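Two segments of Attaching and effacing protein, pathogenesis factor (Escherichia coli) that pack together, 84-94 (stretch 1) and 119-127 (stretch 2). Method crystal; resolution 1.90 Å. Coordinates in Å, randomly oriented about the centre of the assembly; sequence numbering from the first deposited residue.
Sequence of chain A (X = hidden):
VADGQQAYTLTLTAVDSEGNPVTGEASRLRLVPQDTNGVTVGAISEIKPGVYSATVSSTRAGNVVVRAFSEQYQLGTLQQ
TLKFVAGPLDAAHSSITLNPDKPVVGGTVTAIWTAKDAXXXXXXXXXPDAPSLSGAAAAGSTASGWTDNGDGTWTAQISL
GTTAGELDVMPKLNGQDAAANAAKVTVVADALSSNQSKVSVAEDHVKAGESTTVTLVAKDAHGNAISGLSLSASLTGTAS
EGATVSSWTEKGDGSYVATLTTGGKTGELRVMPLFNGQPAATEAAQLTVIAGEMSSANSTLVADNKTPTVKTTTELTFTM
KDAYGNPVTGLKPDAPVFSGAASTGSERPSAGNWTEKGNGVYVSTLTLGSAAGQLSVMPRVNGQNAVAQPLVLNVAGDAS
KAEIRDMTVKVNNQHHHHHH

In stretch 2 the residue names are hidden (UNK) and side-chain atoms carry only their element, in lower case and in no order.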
ATOM      1  N   PHE A  84     -38.965 -14.515  50.748  1.00 38.24           N
ATOM      2  CA  PHE A  84     -38.124 -13.939  51.803  1.00 37.90           C
ATOM      3  C   PHE A  84     -37.219 -12.815  51.269  1.00 42.81           C
ATOM      4  O   PHE A  84     -36.943 -12.754  50.067  1.00 42.14           O
ATOM      5  CB  PHE A  84     -37.266 -15.030  52.478  1.00 39.16           C
ATOM      6  CG  PHE A  84     -36.408 -15.825  51.515  1.00 39.85           C
ATOM      7  CD1 PHE A  84     -36.848 -17.047  51.013  1.00 41.54           C
ATOM      8  CD2 PHE A  84     -35.162 -15.352  51.113  1.00 41.15           C
ATOM      9  CE1 PHE A  84     -36.063 -17.775  50.116  1.00 42.28           C
ATOM     10  CE2 PHE A  84     -34.387 -16.072  50.201  1.00 43.38           C
ATOM     11  CZ  PHE A  84     -34.838 -17.281  49.714  1.00 41.31           C
ATOM     12  N   VAL A  85     -36.712 -11.972  52.187  1.00 39.57           N
ATOM     13  CA  VAL A  85     -35.811 -10.860  51.891  1.00 39.94           C
ATOM     14  C   VAL A  85     -34.359 -11.366  51.707  1.00 40.38           C
ATOM     15  O   VAL A  85     -33.835 -12.079  52.568  1.00 38.39           O
ATOM     16  CB  VAL A  85     -35.956  -9.745  52.963  1.00 44.88           C
ATOM     17  CG1 VAL A  85     -34.772  -8.778  52.950  1.00 45.22           C
ATOM     18  CG2 VAL A  85     -37.273  -8.992  52.777  1.00 44.64           C
ATOM     19  N   ALA A  86     -33.731 -11.006  50.565  1.00 34.64           N
ATOM     20  CA  ALA A  86     -32.357 -11.400  50.232  1.00 33.32           C
ATOM     21  C   ALA A  86     -31.349 -10.590  51.058  1.00 34.36           C
ATOM     22  O   ALA A  86     -31.708  -9.547  51.612  1.00 34.31           O
ATOM     23  CB  ALA A  86     -32.108 -11.181  48.749  1.00 34.11           C
ATOM     24  N   GLY A  87     -30.109 -11.082  51.146  1.00 29.20           N
ATOM     25  CA  GLY A  87     -29.029 -10.406  51.853  1.00 27.90           C
ATOM     26  C   GLY A  87     -28.464  -9.249  51.043  1.00 29.94           C
ATOM     27  O   GLY A  87     -28.996  -8.915  49.972  1.00 27.99           O
ATOM     28  N   PRO A  88     -27.375  -8.598  51.506  1.00 26.11           N
ATOM     29  CA  PRO A  88     -26.816  -7.496  50.702  1.00 25.69           C
ATOM     30  C   PRO A  88     -26.204  -7.967  49.378  1.00 24.17           C
ATOM     31  O   PRO A  88     -25.773  -9.126  49.264  1.00 21.58           O
ATOM     32  CB  PRO A  88     -25.784  -6.835  51.618  1.00 28.64           C
ATOM     33  CG  PRO A  88     -25.621  -7.723  52.785  1.00 33.22           C
ATOM     34  CD  PRO A  88     -26.608  -8.840  52.744  1.00 28.84           C
ATOM     35  N   LEU A  89     -26.181  -7.076  48.370  1.00 19.43           N
ATOM     36  CA  LEU A  89     -25.576  -7.431  47.073  1.00 18.89           C
ATOM     37  C   LEU A  89     -24.148  -7.912  47.307  1.00 21.88           C
ATOM     38  O   LEU A  89     -23.382  -7.310  48.077  1.00 21.51           O
ATOM     39  CB  LEU A  89     -25.540  -6.233  46.114  1.00 19.73           C
ATOM     40  CG  LEU A  89     -24.954  -6.543  44.736  1.00 26.52           C
ATOM     41  CD1 LEU A  89     -25.890  -6.207  43.664  1.00 29.09           C
ATOM     42  CD2 LEU A  89     -23.637  -5.861  44.533  1.00 28.67           C
ATOM     43  N   ASP A  90     -23.795  -8.982  46.630  1.00 17.90           N
ATOM     44  CA  ASP A  90     -22.441  -9.494  46.705  1.00 17.62           C
ATOM     45  C   ASP A  90     -21.873  -9.455  45.287  1.00 18.65           C
ATOM     46  O   ASP A  90     -22.360 -10.190  44.430  1.00 17.90           O
ATOM     47  CB  ASP A  90     -22.442 -10.924  47.275  1.00 18.64           C
ATOM     48  CG  ASP A  90     -21.051 -11.390  47.680  1.00 31.68           C
ATOM     49  OD1 ASP A  90     -20.148 -11.385  46.822  1.00 30.29           O
ATOM     50  OD2 ASP A  90     -20.873 -11.773  48.849  1.00 40.49           O
ATOM     51  N   ALA A  91     -20.854  -8.599  45.023  1.00 16.04           N
ATOM     52  CA  ALA A  91     -20.261  -8.499  43.670  1.00 16.29           C
ATOM     53  C   ALA A  91     -19.732  -9.829  43.127  1.00 19.84           C
ATOM     54  O   ALA A  91     -19.890 -10.089  41.939  1.00 17.14           O
ATOM     55  CB  ALA A  91     -19.157  -7.457  43.631  1.00 17.12           C
ATOM     56  N   ALA A  92     -19.106 -10.668  43.980  1.00 18.04           N
ATOM     57  CA  ALA A  92     -18.565 -11.973  43.541  1.00 17.69           C
ATOM     58  C   ALA A  92     -19.657 -12.938  43.002  1.00 19.63           C
ATOM     59  O   ALA A  92     -19.351 -13.802  42.178  1.00 19.54           O
ATOM     60  CB  ALA A  92     -17.771 -12.628  44.669  1.00 18.71           C
ATOM     61  N   HIS A  93     -20.923 -12.762  43.415  1.00 14.56           N
ATOM     62  CA  HIS A  93     -22.018 -13.607  42.910  1.00 16.05           C
ATOM     63  C   HIS A  93     -22.847 -12.915  41.794  1.00 19.53           C
ATOM     64  O   HIS A  93     -23.809 -13.486  41.283  1.00 20.62           O
ATOM     65  CB  HIS A  93     -22.942 -14.020  44.055  1.00 17.46           C
ATOM     66  CG  HIS A  93     -22.299 -14.971  45.005  1.00 22.76           C
ATOM     67  ND1 HIS A  93     -21.324 -14.549  45.897  1.00 26.64           N
ATOM     68  CD2 HIS A  93     -22.501 -16.297  45.175  1.00 25.39           C
ATOM     69  CE1 HIS A  93     -20.962 -15.631  46.569  1.00 26.32           C
ATOM     70  NE2 HIS A  93     -21.659 -16.701  46.191  1.00 26.43           N
ATOM     71  N   SER A  94     -22.485 -11.695  41.451  1.00 15.60           N
ATOM     72  CA  SER A  94     -23.219 -10.886  40.484  1.00 14.93           C
ATOM     73  C   SER A  94     -22.477 -10.797  39.170  1.00 17.32           C
ATOM     74  O   SER A  94     -21.238 -10.891  39.136  1.00 16.49           O
ATOM     75  CB  SER A  94     -23.471  -9.496  41.064  1.00 16.31           C
ATOM     76  OG  SER A  94     -24.237  -9.597  42.254  1.00 18.88           O
ATOM     77  N   UNK A 119     -25.928 -15.994  48.807  1.00 20.65           N
ATOM     78  CA  UNK A 119     -26.666 -17.260  48.689  1.00 20.49           C
ATOM     79  C   UNK A 119     -27.260 -17.414  47.284  1.00 24.53           C
ATOM     80  O   UNK A 119     -28.068 -18.308  47.074  1.00 25.47           O
ATOM     81  o   UNK A 119     -27.806 -17.591  52.143  1.00 23.85           O
ATOM     82  c   UNK A 119     -27.360 -17.990  51.066  1.00 27.52           C
ATOM     83  c   UNK A 119     -27.780 -17.364  49.756  1.00 19.13           C
ATOM     84  n   UNK A 119     -26.539 -19.019  51.012  1.00 22.54           N
ATOM     85  N   UNK A 120     -26.872 -16.539  46.315  1.00 19.80           N
ATOM     86  CA  UNK A 120     -27.345 -16.597  44.919  1.00 19.71           C
ATOM     87  C   UNK A 120     -28.835 -16.259  44.745  1.00 22.96           C
ATOM     88  O   UNK A 120     -29.434 -16.577  43.710  1.00 23.33           O
ATOM     89  o   UNK A 120     -24.756 -17.242  43.718  1.00 27.98           O
ATOM     90  c   UNK A 120     -26.948 -17.940  44.245  1.00 20.75           C
ATOM     91  c   UNK A 120     -25.450 -18.143  44.191  1.00 25.34           C
ATOM     92  o   UNK A 120     -24.979 -19.220  44.608  1.00 26.43           O
ATOM     93  N   UNK A 121     -29.415 -15.599  45.759  1.00 19.35           N
ATOM     94  CA  UNK A 121     -30.782 -15.094  45.728  1.00 19.64           C
ATOM     95  C   UNK A 121     -30.788 -13.803  44.893  1.00 22.55           C
ATOM     96  O   UNK A 121     -29.866 -13.006  45.037  1.00 20.72           O
ATOM     97  c   UNK A 121     -31.274 -14.731  47.149  1.00 15.50           C
ATOM     98  n   UNK A 121     -30.815 -15.717  49.308  1.00 25.31           N
ATOM     99  o   UNK A 121     -31.836 -16.966  47.754  1.00 23.99           O
ATOM    100  c   UNK A 121     -31.336 -15.896  48.097  1.00 30.18           C
ATOM    101  N   UNK A 122     -31.838 -13.531  44.094  1.00 19.40           N
ATOM    102  CA  UNK A 122     -31.893 -12.246  43.371  1.00 17.92           C
ATOM    103  C   UNK A 122     -31.962 -11.030  44.332  1.00 20.41           C
ATOM    104  O   UNK A 122     -32.543 -11.121  45.412  1.00 19.46           O
ATOM    105  c   UNK A 122     -33.017 -14.370  43.782  1.00 20.23           C
ATOM    106  c   UNK A 122     -33.180 -12.363  42.556  1.00 18.98           C
ATOM    107  c   UNK A 122     -34.004 -13.367  43.274  1.00 24.06           C
ATOM    108  N   UNK A 123     -31.349  -9.912  43.938  1.00 16.85           N
ATOM    109  CA  UNK A 123     -31.338  -8.665  44.719  1.00 17.12           C
ATOM    110  C   UNK A 123     -32.112  -7.585  43.945  1.00 21.33           C
ATOM    111  O   UNK A 123     -31.743  -7.257  42.812  1.00 19.71           O
ATOM    112  c   UNK A 123     -29.249  -9.178  46.107  1.00 20.25           C
ATOM    113  c   UNK A 123     -29.907  -8.193  45.134  1.00 21.17           C
ATOM    114  c   UNK A 123     -29.965  -6.812  45.784  1.00 22.10           C
ATOM    115  N   UNK A 124     -33.233  -7.100  44.530  1.00 18.99           N
ATOM    116  CA  UNK A 124     -34.080  -6.057  43.929  1.00 20.68           C
ATOM    117  C   UNK A 124     -34.175  -4.870  44.906  1.00 26.30           C
ATOM    118  O   UNK A 124     -33.801  -5.002  46.080  1.00 26.12           O
ATOM    119  c   UNK A 124     -35.516  -6.598  43.634  1.00 29.34           C
ATOM    120  o   UNK A 124     -36.139  -6.956  44.872  1.00 25.90           O
ATOM    121  c   UNK A 124     -35.522  -7.802  42.703  1.00 31.48           C
ATOM    122  N   UNK A 125     -34.691  -3.741  44.420  1.00 24.45           N
ATOM    123  CA  UNK A 125     -34.924  -2.553  45.238  1.00 24.53           C
ATOM    124  C   UNK A 125     -33.708  -1.731  45.621  1.00 28.41           C
ATOM    125  O   UNK A 125     -33.798  -0.886  46.523  1.00 27.77           O
ATOM    126  N   UNK A 126     -32.568  -1.954  44.927  1.00 23.09           N
ATOM    127  CA  UNK A 126     -31.331  -1.197  45.129  1.00 23.25           C
ATOM    128  C   UNK A 126     -31.466   0.186  44.455  1.00 25.38           C
ATOM    129  O   UNK A 126     -32.371   0.408  43.643  1.00 23.65           O
ATOM    130  c   UNK A 126     -29.087  -3.197  46.338  1.00 32.19           C
ATOM    131  c   UNK A 126     -30.155  -1.930  44.423  1.00 24.03           C
ATOM    132  c   UNK A 126     -29.702  -3.287  44.941  1.00 29.97           C
ATOM    133  c   UNK A 126     -28.701  -3.874  43.998  1.00 31.50           C
ATOM    134  N   UNK A 127     -30.517   1.085  44.744  1.00 22.73           N
ATOM    135  CA  UNK A 127     -30.420   2.394  44.099  1.00 22.79           C
ATOM    136  C   UNK A 127     -29.041   2.426  43.406  1.00 25.54           C
ATOM    137  O   UNK A 127     -28.063   2.919  43.973  1.00 24.84           O
ATOM    138  c   UNK A 127     -30.482   4.888  44.424  1.00 33.42           C
ATOM    139  o   UNK A 127     -30.940   5.081  43.290  1.00 28.11           O
ATOM    140  c   UNK A 127     -30.584   3.542  45.093  1.00 25.65           C
ATOM    141  n   UNK A 127     -29.786   5.801  45.066  1.00 27.36           N
TER

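Position 119 carries two side-chain carbons, the second bearing one oxygen and one nitrogen. That is an amide on a short stem, so the residue is Asn-119; its CB points away from stretch 1 and the side chain stays out of the contact.

Position 120 has the same two-carbon stem, but its second carbon bears two oxygens, a carboxylate. The backbone has a positive phi of 68°, and although CB leaves sideways, the end of the side chain swings nearer to His-93. This is Asp-120. The model is too tight where it meets the imidazole to support any reading of that pair.

At position 121 two carbons end again in one oxygen and one nitrogen. CB points toward stretch 1 and lies 4.0 Å from Ala-86 CB, while the amide end reaches Phe-84. The residue is Asn-121, and its OD1 sits 3.6 Å from Phe-84 CZ, at the edge of the ring and near its plane. ND2 is hydrogen-bonded to a residue just outside the stretches.

Position 122 shows three carbons closing a ring onto the backbone N. Its CA-to-CB bond points away from stretch 1; what stretch 1 meets is the backbone, whose O touches Ala-86 CB. The ring identifies Pro-122, and Pro-122 O lies 3.4 Å from Ala-86 CB.

Position 123 has one carbon carrying two more, a fork directly at CB. It is buried and directed toward stretch 1, with one branch near Gly-87 O and Leu-89 CA. With three carbons and no heteroatom it is Val-123. Its CG2 lies 3.9 Å from Gly-87 O and 4.2 Å from Leu-89 CA, so much of what it touches is backbone.

Position 124 forks at CB into one oxygen and one carbon: Thr-124, pointing away and making no contact.

Position 125 has no side-chain atoms and is Gly-125; its phi of 75° by itself favours glycine.

Position 126 has four carbons forked at the second; CB points toward stretch 1, and one terminal carbon comes near Leu-89 CD1. This is Leu-126, whose CD1 lies 3.7 Å from Leu-89 CD1.

Position 127 again has two carbons, the second with one oxygen and one nitrogen. Asn-127 is out of reach of stretch 1.

The contact joins two segments without regular helix or strand, and no hydrogen bond crosses it. Apolar packing works alongside a polar residue: Val-123 packs by Ala-86, Gly-87 and Leu-89, the two leucines meet at their tips, and Asn-121 covers Ala-86 and meets the Phe-84 ring edge. The 412 Å² buried is modest.

Stretch 2, residues 119-127: NDNPVTGLN
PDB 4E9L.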